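Local coordinates for protein Dot/Icm T4SS effector (Legionella pneumophila, PDB 6VVE) that is an effector kinase that binds ADP and manganese and is activated by inositol hexakisphosphate of the host cell, at residues A[114-119]-A[123-128]; A[176-181]-A[229-234]. All coordinates share one frame; numbering follows the deposited sequence.

Interaction 1: A[114-119]-A[123-128]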
ATOM      1  N   GLU A 114       8.035   7.897  -5.685  1.00 10.23           N
ATOM      2  CA  GLU A 114       8.958   6.772  -5.815  1.00 10.36           C
ATOM      3  C   GLU A 114       8.249   5.457  -5.532  1.00 14.34           C
ATOM      4  O   GLU A 114       8.469   4.457  -6.225  1.00 10.00           O
ATOM      5  CB  GLU A 114      10.143   6.959  -4.872  1.00 11.35           C
ATOM      6  CG  GLU A 114      11.002   8.178  -5.200  1.00 12.35           C
ATOM      7  CD  GLU A 114      12.120   8.385  -4.205  1.00 15.06           C
ATOM      8  OE1 GLU A 114      11.892   8.187  -2.996  1.00 14.31           O
ATOM      9  OE2 GLU A 114      13.246   8.724  -4.635  1.00 20.06           O
ATOM     10  N   GLN A 115       7.378   5.440  -4.521  1.00 10.80           N
ATOM     11  CA  GLN A 115       6.662   4.211  -4.193  1.00 13.07           C
ATOM     12  C   GLN A 115       5.675   3.850  -5.295  1.00 13.82           C
ATOM     13  O   GLN A 115       5.487   2.668  -5.605  1.00 10.41           O
ATOM     14  CB  GLN A 115       5.962   4.366  -2.841  1.00 14.77           C
ATOM     15  CG  GLN A 115       6.958   4.431  -1.675  1.00  8.64           C
ATOM     16  CD  GLN A 115       6.337   4.935  -0.393  1.00 12.15           C
ATOM     17  OE1 GLN A 115       5.115   5.023  -0.263  1.00 12.65           O
ATOM     18  NE2 GLN A 115       7.181   5.266   0.570  1.00 11.41           N
ATOM     19  N   GLN A 116       5.041   4.854  -5.900  1.00 12.23           N
ATOM     20  CA  GLN A 116       4.188   4.597  -7.055  1.00 10.18           C
ATOM     21  C   GLN A 116       4.979   3.929  -8.176  1.00 10.48           C
ATOM     22  O   GLN A 116       4.493   2.987  -8.815  1.00 10.85           O
ATOM     23  CB  GLN A 116       3.565   5.901  -7.545  1.00 12.40           C
ATOM     24  CG  GLN A 116       2.448   5.723  -8.571  1.00 16.79           C
ATOM     25  CD  GLN A 116       1.100   5.444  -7.918  1.00 14.88           C
ATOM     26  OE1 GLN A 116       0.938   4.469  -7.190  1.00 17.80           O
ATOM     27  NE2 GLN A 116       0.137   6.316  -8.166  1.00 14.31           N
ATOM     28  N   PHE A 117       6.204   4.399  -8.427  1.00  9.68           N
ATOM     29  CA  PHE A 117       7.023   3.775  -9.464  1.00 13.08           C
ATOM     30  C   PHE A 117       7.372   2.335  -9.103  1.00 10.44           C
ATOM     31  O   PHE A 117       7.369   1.451  -9.967  1.00 11.17           O
ATOM     32  CB  PHE A 117       8.302   4.582  -9.703  1.00 14.34           C
ATOM     33  CG  PHE A 117       8.131   5.695 -10.699  1.00 14.23           C
ATOM     34  CD1 PHE A 117       8.183   5.429 -12.061  1.00 19.73           C
ATOM     35  CD2 PHE A 117       7.913   6.995 -10.279  1.00 19.32           C
ATOM     36  CE1 PHE A 117       8.024   6.445 -12.987  1.00 13.50           C
ATOM     37  CE2 PHE A 117       7.741   8.013 -11.197  1.00 12.11           C
ATOM     38  CZ  PHE A 117       7.796   7.740 -12.554  1.00 13.13           C
ATOM     39  N   PHE A 118       7.683   2.081  -7.831  1.00 15.06           N
ATOM     40  CA  PHE A 118       7.888   0.705  -7.388  1.00 13.25           C
ATOM     41  C   PHE A 118       6.664  -0.146  -7.705  1.00 13.19           C
ATOM     42  O   PHE A 118       6.783  -1.244  -8.264  1.00 15.56           O
ATOM     43  CB  PHE A 118       8.188   0.667  -5.888  1.00 13.26           C
ATOM     44  CG  PHE A 118       8.239  -0.727  -5.320  1.00 16.74           C
ATOM     45  CD1 PHE A 118       7.075  -1.373  -4.913  1.00 17.86           C
ATOM     46  CD2 PHE A 118       9.447  -1.392  -5.197  1.00 16.03           C
ATOM     47  CE1 PHE A 118       7.119  -2.654  -4.408  1.00 18.87           C
ATOM     48  CE2 PHE A 118       9.494  -2.680  -4.682  1.00 15.84           C
ATOM     49  CZ  PHE A 118       8.333  -3.307  -4.288  1.00 18.44           C
ATOM     50  N   LEU A 119       5.470   0.356  -7.360  1.00 13.79           N
ATOM     51  CA  LEU A 119       4.250  -0.396  -7.618  1.00 15.53           C
ATOM     52  C   LEU A 119       4.079  -0.676  -9.104  1.00 19.58           C
ATOM     53  O   LEU A 119       3.731  -1.799  -9.494  1.00 21.56           O
ATOM     54  CB  LEU A 119       3.038   0.359  -7.072  1.00 14.01           C
ATOM     55  CG  LEU A 119       2.960   0.544  -5.563  1.00 13.78           C
ATOM     56  CD1 LEU A 119       1.714   1.381  -5.193  1.00 14.72           C
ATOM     57  CD2 LEU A 119       2.944  -0.783  -4.844  1.00 15.02           C
ATOM     58  N   GLY A 123       3.797  -4.223 -11.197  1.00 23.15           N
ATOM     59  CA  GLY A 123       2.453  -4.513 -11.670  1.00 25.03           C
ATOM     60  C   GLY A 123       1.425  -4.685 -10.574  1.00 23.28           C
ATOM     61  O   GLY A 123       0.556  -5.556 -10.681  1.00 24.07           O
ATOM     62  N   ILE A 124       1.501  -3.869  -9.521  1.00 22.47           N
ATOM     63  CA  ILE A 124       0.572  -3.977  -8.403  1.00 23.28           C
ATOM     64  C   ILE A 124       0.037  -2.605  -8.001  1.00 20.03           C
ATOM     65  O   ILE A 124      -0.565  -2.451  -6.931  1.00 15.60           O
ATOM     66  CB  ILE A 124       1.240  -4.666  -7.198  1.00 24.00           C
ATOM     67  CG1 ILE A 124       2.574  -3.985  -6.865  1.00 21.56           C
ATOM     68  CG2 ILE A 124       1.460  -6.140  -7.477  1.00 28.25           C
ATOM     69  CD1 ILE A 124       3.188  -4.453  -5.572  1.00 18.34           C
ATOM     70  N   GLN A 125       0.238  -1.601  -8.861  1.00 18.54           N
ATOM     71  CA  GLN A 125      -0.237  -0.259  -8.535  1.00 19.38           C
ATOM     72  C   GLN A 125      -1.743  -0.237  -8.292  1.00 15.32           C
ATOM     73  O   GLN A 125      -2.228   0.534  -7.454  1.00 15.70           O
ATOM     74  CB  GLN A 125       0.130   0.717  -9.659  1.00 18.09           C
ATOM     75  CG  GLN A 125      -0.314   2.153  -9.389  1.00 17.99           C
ATOM     76  CD  GLN A 125       0.088   3.110 -10.498  1.00 19.38           C
ATOM     77  OE1 GLN A 125       0.903   2.782 -11.370  1.00 15.12           O
ATOM     78  NE2 GLN A 125      -0.492   4.303 -10.475  1.00 20.00           N
ATOM     79  N   GLU A 126      -2.493  -1.073  -9.007  1.00 16.92           N
ATOM     80  CA  GLU A 126      -3.948  -1.032  -8.930  1.00 24.82           C
ATOM     81  C   GLU A 126      -4.481  -1.384  -7.543  1.00 17.67           C
ATOM     82  O   GLU A 126      -5.621  -1.034  -7.230  1.00 19.13           O
ATOM     83  CB  GLU A 126      -4.551  -1.991  -9.970  1.00 33.67           C
ATOM     84  CG  GLU A 126      -4.127  -3.451  -9.789  1.00 43.91           C
ATOM     85  CD  GLU A 126      -3.074  -3.896 -10.792  1.00 54.13           C
ATOM     86  OE1 GLU A 126      -2.162  -3.096 -11.109  1.00 57.64           O
ATOM     87  OE2 GLU A 126      -3.168  -5.047 -11.269  1.00 59.64           O
ATOM     88  N   HIS A 127      -3.696  -2.067  -6.718  1.00 15.76           N
ATOM     89  CA  HIS A 127      -4.148  -2.536  -5.410  1.00 11.09           C
ATOM     90  C   HIS A 127      -3.936  -1.518  -4.299  1.00 11.26           C
ATOM     91  O   HIS A 127      -4.350  -1.765  -3.162  1.00 15.54           O
ATOM     92  CB  HIS A 127      -3.427  -3.835  -5.040  1.00 10.86           C
ATOM     93  CG  HIS A 127      -3.821  -5.010  -5.887  1.00 15.35           C
ATOM     94  ND1 HIS A 127      -5.010  -5.690  -5.712  1.00 15.23           N
ATOM     95  CD2 HIS A 127      -3.178  -5.635  -6.903  1.00 14.96           C
ATOM     96  CE1 HIS A 127      -5.086  -6.675  -6.588  1.00 14.60           C
ATOM     97  NE2 HIS A 127      -3.989  -6.662  -7.326  1.00 16.65           N
ATOM     98  N   PHE A 128      -3.306  -0.388  -4.588  1.00 11.10           N
ATOM     99  CA  PHE A 128      -2.991   0.617  -3.585  1.00 14.01           C
ATOM    100  C   PHE A 128      -3.426   1.985  -4.092  1.00 15.03           C
ATOM    101  O   PHE A 128      -3.253   2.307  -5.271  1.00 13.75           O
ATOM    102  CB  PHE A 128      -1.491   0.622  -3.266  1.00 14.06           C
ATOM    103  CG  PHE A 128      -0.952  -0.726  -2.882  1.00 13.50           C
ATOM    104  CD1 PHE A 128      -0.557  -1.632  -3.861  1.00 12.32           C
ATOM    105  CD2 PHE A 128      -0.854  -1.100  -1.553  1.00 13.48           C
ATOM    106  CE1 PHE A 128      -0.070  -2.882  -3.510  1.00 11.60           C
ATOM    107  CE2 PHE A 128      -0.369  -2.347  -1.202  1.00 16.06           C
ATOM    108  CZ  PHE A 128       0.024  -3.240  -2.186  1.00 14.64           C
TER
HETATM  109  O   HOH W   1      -1.666   4.128  -6.482  1.00 17.30           O
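A Schellman motif, with Gly123 at positive phi, ends helix 102-121, and Ile124 N bonds Leu119 O at 3.0 Å. This six-to-one bond is almost straight at 177°, although the donor is tilted out of the carbonyl plane. The turn also brings residues 124-128, with their short 3-10 segment, alongside the last helical turns. Leu119 is the apolar centre of the contact. Its CD2 methyl lies 3.7 Å from Ile124 CD1 and equally 3.7 Å from Phe128 CD1, while its CB meets the backbone of Gln125. Further back, Gln116 bends at chi2 (84°) and carries its amide across the extended side chain of Gln125. The amide planes are 32° apart, and Gln116 NE2 and Gln125 NE2, two donors, come within 3.1 Å without a hydrogen bond. Gln116 OE1 rests 3.4 Å from Gln125 CG, and a water 2.7 Å from both Gln116 OE1 and Phe128 O can donate to either, though it has more acceptors near it than protons. The helix follows the strand carrying Lys94 of the ADP pocket, the position of helix C in a protein kinase, so the contact probably corresponds to the junction between that helix and the strand after it, here 132-134. Strand 44-53 covers the Gln116 side, where Leu50 O weakly bonds Gln125 NE2. Ile124 and His127 lean on helix 159-174, and Phe128 meets Phe210 edge-to-face.

Interaction 2: A[176-181]-A[229-234]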
ATOM      1  N   GLY A 176      10.583  -4.511   1.637  1.00  9.77           N
ATOM      2  CA  GLY A 176      10.834  -3.655   2.778  1.00  9.84           C
ATOM      3  C   GLY A 176       9.842  -2.530   2.999  1.00  9.26           C
ATOM      4  O   GLY A 176      10.095  -1.672   3.851  1.00  9.52           O
ATOM      5  N   TYR A 177       8.736  -2.498   2.258  1.00 13.16           N
ATOM      6  CA  TYR A 177       7.671  -1.531   2.457  1.00  8.26           C
ATOM      7  C   TYR A 177       6.478  -2.212   3.119  1.00 10.54           C
ATOM      8  O   TYR A 177       6.213  -3.395   2.885  1.00  9.28           O
ATOM      9  CB  TYR A 177       7.221  -0.916   1.133  1.00 14.21           C
ATOM     10  CG  TYR A 177       8.288  -0.152   0.365  1.00 12.43           C
ATOM     11  CD1 TYR A 177       8.622   1.142   0.710  1.00 11.83           C
ATOM     12  CD2 TYR A 177       8.939  -0.734  -0.709  1.00 11.58           C
ATOM     13  CE1 TYR A 177       9.589   1.848   0.010  1.00 14.27           C
ATOM     14  CE2 TYR A 177       9.900  -0.038  -1.432  1.00 12.97           C
ATOM     15  CZ  TYR A 177      10.226   1.254  -1.059  1.00 12.91           C
ATOM     16  OH  TYR A 177      11.182   1.953  -1.764  1.00 16.65           O
ATOM     17  N   TRP A 178       5.739  -1.463   3.937  1.00 11.44           N
ATOM     18  CA  TRP A 178       4.512  -2.008   4.504  1.00 12.11           C
ATOM     19  C   TRP A 178       3.498  -0.898   4.771  1.00 14.46           C
ATOM     20  O   TRP A 178       3.837   0.292   4.867  1.00 12.35           O
ATOM     21  CB  TRP A 178       4.798  -2.818   5.779  1.00 13.29           C
ATOM     22  CG  TRP A 178       5.401  -2.072   6.941  1.00 12.41           C
ATOM     23  CD1 TRP A 178       4.725  -1.502   7.985  1.00 13.91           C
ATOM     24  CD2 TRP A 178       6.793  -1.874   7.215  1.00 11.60           C
ATOM     25  NE1 TRP A 178       5.610  -0.941   8.874  1.00 12.56           N
ATOM     26  CE2 TRP A 178       6.884  -1.151   8.422  1.00 12.94           C
ATOM     27  CE3 TRP A 178       7.976  -2.226   6.549  1.00 10.38           C
ATOM     28  CZ2 TRP A 178       8.111  -0.765   8.970  1.00 13.60           C
ATOM     29  CZ3 TRP A 178       9.185  -1.845   7.097  1.00 13.01           C
ATOM     30  CH2 TRP A 178       9.245  -1.126   8.294  1.00 12.99           C
ATOM     31  N   HIS A 179       2.235  -1.316   4.886  1.00 14.52           N
ATOM     32  CA  HIS A 179       1.135  -0.380   5.129  1.00 13.00           C
ATOM     33  C   HIS A 179       1.215   0.151   6.555  1.00 13.31           C
ATOM     34  O   HIS A 179       1.405  -0.637   7.490  1.00 14.48           O
ATOM     35  CB  HIS A 179      -0.192  -1.100   4.892  1.00 12.66           C
ATOM     36  CG  HIS A 179      -1.359  -0.186   4.682  1.00 10.89           C
ATOM     37  ND1 HIS A 179      -1.718   0.787   5.589  1.00 12.35           N
ATOM     38  CD2 HIS A 179      -2.257  -0.112   3.671  1.00  9.27           C
ATOM     39  CE1 HIS A 179      -2.781   1.428   5.139  1.00 11.99           C
ATOM     40  NE2 HIS A 179      -3.125   0.904   3.976  1.00 12.11           N
ATOM     41  N   PRO A 180       1.067   1.464   6.768  1.00 12.03           N
ATOM     42  CA  PRO A 180       1.192   1.998   8.142  1.00 11.75           C
ATOM     43  C   PRO A 180       0.003   1.692   9.047  1.00 13.61           C
ATOM     44  O   PRO A 180       0.132   1.822  10.277  1.00 12.68           O
ATOM     45  CB  PRO A 180       1.336   3.516   7.923  1.00 15.01           C
ATOM     46  CG  PRO A 180       0.624   3.763   6.597  1.00 13.27           C
ATOM     47  CD  PRO A 180       0.880   2.528   5.760  1.00 11.73           C
ATOM     48  N   ASP A 181      -1.151   1.306   8.494  1.00 14.38           N
ATOM     49  CA  ASP A 181      -2.342   1.039   9.300  1.00 17.75           C
ATOM     50  C   ASP A 181      -3.216   0.018   8.564  1.00 18.16           C
ATOM     51  O   ASP A 181      -4.275   0.330   8.005  1.00 16.11           O
ATOM     52  CB  ASP A 181      -3.123   2.323   9.594  1.00 20.76           C
ATOM     53  CG  ASP A 181      -4.350   2.076  10.474  1.00 27.75           C
ATOM     54  OD1 ASP A 181      -4.407   1.009  11.139  1.00 25.87           O
ATOM     55  OD2 ASP A 181      -5.260   2.941  10.497  1.00 27.93           O
ATOM     56  N   LYS A 229       7.224  -6.894   7.423  1.00 12.32           N
ATOM     57  CA  LYS A 229       7.592  -7.856   6.393  1.00 15.73           C
ATOM     58  C   LYS A 229       6.630  -9.039   6.345  1.00 17.38           C
ATOM     59  O   LYS A 229       6.485  -9.663   5.287  1.00  9.99           O
ATOM     60  CB  LYS A 229       9.021  -8.346   6.621  1.00 28.13           C
ATOM     61  CG  LYS A 229      10.089  -7.315   6.242  1.00 35.52           C
ATOM     62  CD  LYS A 229      11.461  -7.951   6.062  1.00 41.31           C
ATOM     63  CE  LYS A 229      11.549  -8.766   4.774  1.00 42.88           C
ATOM     64  NZ  LYS A 229      11.404  -7.923   3.552  1.00 39.98           N
ATOM     65  N   ASP A 230       5.979  -9.365   7.465  1.00 11.45           N
ATOM     66  CA  ASP A 230       4.999 -10.441   7.527  1.00 10.56           C
ATOM     67  C   ASP A 230       3.572  -9.917   7.522  1.00  9.95           C
ATOM     68  O   ASP A 230       2.636 -10.681   7.770  1.00 11.26           O
ATOM     69  CB  ASP A 230       5.231 -11.304   8.776  1.00 10.19           C
ATOM     70  CG  ASP A 230       6.578 -12.034   8.734  1.00 15.92           C
ATOM     71  OD1 ASP A 230       7.170 -12.131   7.631  1.00 12.44           O
ATOM     72  OD2 ASP A 230       7.040 -12.503   9.801  1.00 13.98           O
ATOM     73  N   GLN A 231       3.391  -8.626   7.255  1.00 10.29           N
ATOM     74  CA  GLN A 231       2.065  -8.020   7.251  1.00 12.03           C
ATOM     75  C   GLN A 231       1.091  -8.826   6.407  1.00  9.73           C
ATOM     76  O   GLN A 231      -0.017  -9.154   6.855  1.00  9.63           O
ATOM     77  CB  GLN A 231       2.188  -6.585   6.723  1.00 18.14           C
ATOM     78  CG  GLN A 231       0.995  -5.703   6.912  1.00 24.13           C
ATOM     79  CD  GLN A 231       1.292  -4.277   6.493  1.00 27.86           C
ATOM     80  OE1 GLN A 231       1.544  -4.002   5.320  1.00 12.88           O
ATOM     81  NE2 GLN A 231       1.300  -3.374   7.457  1.00 12.49           N
ATOM     82  N   TRP A 232       1.490  -9.141   5.174  1.00 10.31           N
ATOM     83  CA  TRP A 232       0.623  -9.872   4.255  1.00 19.09           C
ATOM     84  C   TRP A 232       0.082 -11.149   4.889  1.00 15.26           C
ATOM     85  O   TRP A 232      -1.069 -11.537   4.645  1.00  9.79           O
ATOM     86  CB  TRP A 232       1.403 -10.216   2.982  1.00 11.40           C
ATOM     87  CG  TRP A 232       2.552 -11.133   3.261  1.00 11.49           C
ATOM     88  CD1 TRP A 232       3.810 -10.774   3.655  1.00 11.81           C
ATOM     89  CD2 TRP A 232       2.550 -12.560   3.179  1.00 11.53           C
ATOM     90  NE1 TRP A 232       4.591 -11.897   3.829  1.00 14.41           N
ATOM     91  CE2 TRP A 232       3.836 -13.005   3.540  1.00 11.85           C
ATOM     92  CE3 TRP A 232       1.581 -13.508   2.849  1.00 11.56           C
ATOM     93  CZ2 TRP A 232       4.180 -14.355   3.558  1.00 12.64           C
ATOM     94  CZ3 TRP A 232       1.929 -14.856   2.866  1.00 11.94           C
ATOM     95  CH2 TRP A 232       3.213 -15.261   3.221  1.00 12.24           C
ATOM     96  N   LEU A 233       0.903 -11.821   5.701  1.00 13.56           N
ATOM     97  CA  LEU A 233       0.480 -13.079   6.305  1.00  9.25           C
ATOM     98  C   LEU A 233      -0.599 -12.851   7.351  1.00  8.72           C
ATOM     99  O   LEU A 233      -1.537 -13.659   7.467  1.00  8.78           O
ATOM    100  CB  LEU A 233       1.684 -13.783   6.920  1.00 10.57           C
ATOM    101  CG  LEU A 233       1.468 -15.163   7.531  1.00 13.21           C
ATOM    102  CD1 LEU A 233       1.123 -16.178   6.460  1.00 10.09           C
ATOM    103  CD2 LEU A 233       2.716 -15.597   8.312  1.00 13.18           C
ATOM    104  N   TYR A 234      -0.484 -11.762   8.124  1.00  9.32           N
ATOM    105  CA  TYR A 234      -1.482 -11.485   9.155  1.00  9.10           C
ATOM    106  C   TYR A 234      -2.853 -11.234   8.534  1.00  9.30           C
ATOM    107  O   TYR A 234      -3.874 -11.731   9.029  1.00 12.14           O
ATOM    108  CB  TYR A 234      -1.076 -10.269   9.986  1.00  9.13           C
ATOM    109  CG  TYR A 234       0.328 -10.288  10.548  1.00  9.22           C
ATOM    110  CD1 TYR A 234       1.037 -11.477  10.691  1.00 10.52           C
ATOM    111  CD2 TYR A 234       0.935  -9.110  10.969  1.00 11.20           C
ATOM    112  CE1 TYR A 234       2.318 -11.486  11.199  1.00 13.64           C
ATOM    113  CE2 TYR A 234       2.213  -9.109  11.500  1.00 10.87           C
ATOM    114  CZ  TYR A 234       2.906 -10.294  11.597  1.00 13.22           C
ATOM    115  OH  TYR A 234       4.179 -10.275  12.109  1.00 13.19           O
TER
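The indole of Trp178 and the amide of Gln231 meet with their planes 75° apart. Gln231 NE2 arrives at the edge of the indole, near its plane and 3.9 Å from CD1, and Gln231 OE1 lies 3.5 Å from Trp178 CB. The imidazole of His179 has Asp181 N at its edge, in the ring plane, bonded to ND1 at 3.0 Å. In segment 229-234, Leu233 CB sits over one face of the Trp232 ring, and Asp230 O over one face of Tyr234.

The contact itself turns on the Gln231 amide, which engages both main-chain polar atoms of His179, much as a residue in an adjoining strand would. His179 N gives its hydrogen to OE1 at 2.8 Å with an N-H...O angle of 159°, and NE2 donates to His179 O at 2.7 Å. Each donor lies on a lone pair in the plane of the carbonyl it meets, and the second bond also stays in the plane of the Gln231 amide, so the pair fixes the rotation of that buried group. Gln231 reaches across from the first turn of helix 231-239 because its CG points opposite the backbone N (chi1 -167°) and the chain runs straight beyond it.

His179, Pro180 and Asp181 probably occupy the place of the His-Arg-Asp motif in a protein-kinase catalytic loop, close to ADP. NE2 of His179 bonds Ile204 O, and Ile204 and the following Asp205 both line the ADP pocket, a tie consistent with that of the kinase histidine. At the other end, Gly176 closes helix 159-174 in a Schellman motif. Lys229 bends at chi3 and chi4, and its NZ bonds Asn173 O, in the last turn before Gly176; it passes Gly176 N at 4.0 Å. The side chain of Asn173 in turn bonds Tyr177 O and Trp232 N.

Overall arrangement
Interaction 1 closes before interaction 2 opens along the chain, and their centres lie 15 Å apart. The two touch directly: the Phe118 and Tyr177 rings meet with planes at about 60°, and Gln115 also packs on Tyr177. Helix 159-174 lies between them, taking side chains of residues 123-128 and, in its last turns, those of residues 229-234. Interaction 1 lies at the end of helix 102-121, in the part that resembles a kinase N-lobe, and interaction 2 in the mostly helical part after it. The side chains of Phe128 and His179 lie about 11 Å and about 7 Å from the ADP, and packing runs from helix 102-121 through Tyr177 to the probable catalytic loop at 179-181.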